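Local coordinates for protein transcriptional regulator, MarR family (Silicibacter pomeroyi DSS-3, PDB 3BOQ) that regulates transcription as a MarR-family winged helix-turn-helix protein, probably binding DNA as a two-fold symmetric dimer, at the interface of chains A and B. Numbering follows the deposited sequence. Chains: chain A/B, Transcriptional regulator, MarR family.

The interface of chains A and B. Residues chain A 16-17, 20, 149; chain B 131, 134, 139, 142.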
# COMPACT_ATOMS: atom_id res chain seq x y z
N ASN A 16 0.97 -19.31 -3.93
CA ASN A 16 1.20 -18.27 -4.93
C ASN A 16 0.51 -16.94 -4.60
O ASN A 16 1.02 -15.89 -4.97
CB ASN A 16 0.77 -18.70 -6.34
CG ASN A 16 1.49 -19.95 -6.82
OD1 ASN A 16 2.62 -20.23 -6.42
ND2 ASN A 16 0.82 -20.71 -7.68
N GLN A 17 -0.66 -16.99 -3.94
CA GLN A 17 -1.43 -15.77 -3.61
C GLN A 17 -0.75 -15.06 -2.46
O GLN A 17 -0.60 -13.84 -2.48
CB GLN A 17 -2.88 -16.09 -3.23
CG GLN A 17 -3.69 -16.65 -4.41
CD GLN A 17 -5.09 -17.10 -4.05
OE1 GLN A 17 -5.41 -17.33 -2.89
NE2 GLN A 17 -5.95 -17.22 -5.06
N LEU A 20 2.46 -13.53 -3.74
CA LEU A 20 2.19 -12.36 -4.56
C LEU A 20 1.89 -11.17 -3.68
O LEU A 20 2.49 -10.11 -3.81
CB LEU A 20 1.00 -12.63 -5.48
CG LEU A 20 0.48 -11.38 -6.20
CD1 LEU A 20 1.55 -10.84 -7.15
CD2 LEU A 20 -0.87 -11.63 -6.91
N ILE A 149 -3.78 -9.29 -14.05
CA ILE A 149 -4.40 -9.54 -12.74
C ILE A 149 -5.53 -8.54 -12.53
O ILE A 149 -6.63 -8.89 -12.14
CB ILE A 149 -3.36 -9.38 -11.60
CG1 ILE A 149 -2.30 -10.48 -11.74
CG2 ILE A 149 -4.03 -9.39 -10.20
CD1 ILE A 149 -1.11 -10.43 -10.75
N LEU B 131 -9.22 -12.63 -5.42
CA LEU B 131 -8.37 -12.98 -6.54
C LEU B 131 -8.92 -14.12 -7.37
O LEU B 131 -8.17 -14.77 -8.08
CB LEU B 131 -6.98 -13.37 -6.03
CG LEU B 131 -6.11 -12.31 -5.37
CD1 LEU B 131 -4.81 -12.98 -4.93
CD2 LEU B 131 -5.83 -11.10 -6.33
N VAL B 134 -8.33 -14.47 -10.98
CA VAL B 134 -6.93 -14.30 -11.38
C VAL B 134 -6.31 -15.67 -11.69
O VAL B 134 -6.51 -16.68 -10.98
CB VAL B 134 -6.15 -13.48 -10.34
CG1 VAL B 134 -4.75 -13.17 -10.81
CG2 VAL B 134 -6.91 -12.16 -10.05
N MSE B 139 -0.15 -14.63 -11.65
CA MSE B 139 0.33 -14.50 -10.27
C MSE B 139 1.78 -14.95 -10.14
O MSE B 139 2.58 -14.25 -9.54
CB MSE B 139 -0.52 -15.33 -9.30
CG MSE B 139 -1.85 -14.73 -9.00
SE MSE B 139 -2.70 -15.59 -7.47
CE MSE B 139 -3.30 -17.22 -8.32
N ALA B 142 3.91 -12.26 -12.15
CA ALA B 142 4.00 -11.04 -11.35
C ALA B 142 4.99 -11.29 -10.22
O ALA B 142 5.96 -10.55 -10.03
CB ALA B 142 2.64 -10.67 -10.77
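B:Met139, a selenomethionine, reaches from the start of its helix across to the N-terminal helix of chain A, touching A:Gln17 and A:Leu20. Followed outward, CB serves to carry the chain; CG of B:Met139 is the first atom to make contact, 3.9 Å from CD2 of A:Leu20, and the two side chains cross at about a right angle. SE of B:Met139 comes next and rests 3.4 Å from CG of A:Gln17, on the aliphatic part of that chain. A bend at chi3 (-77°) turns the terminal methyl CE of B:Met139 off the direct line to chain A, leaving it 4.0 Å from CG of A:Gln17, farther than the selenium. The backbone of A:Asn16 skirts the selenium.

A:Gln17 is extended beyond CG, and its methylenes are shared between two partners. Besides the selenium, CG of A:Gln17 meets CD1 of B:Leu131 at 3.9 Å, the two side chains running past each other in opposite directions. The amide at its end passes the CB of B:Leu131. In A:Leu20, CG stands anti to the backbone N (chi1 169°), and the two branches divide the work: CD2 faces B:Met139, while CD1 packs against the CB of B:Ala142 at 3.8 Å.

A:Ile149 approaches from the last helix of chain A. CD1 of A:Ile149 also meets CB of B:Ala142, at 3.8 Å, whereas CG1 and CG2 both bear on CG1 of B:Val134. Cutting A:Ile149 back to an alanine would probably open a gap between B:Val134 and B:Ala142, with B:Val134 losing most of its packing here and the B:Ala142 methyl left to A:Leu20.

The patch is part of the two-fold dimer interface typical of MarR proteins, and its twin recurs with the chains exchanged. Helices 12-43 and 136-152 of chain A here clasp the loop residues B:Leu131 and B:Val134 and the following helix 136-153 of chain B, interlocking the terminal helices of the two subunits.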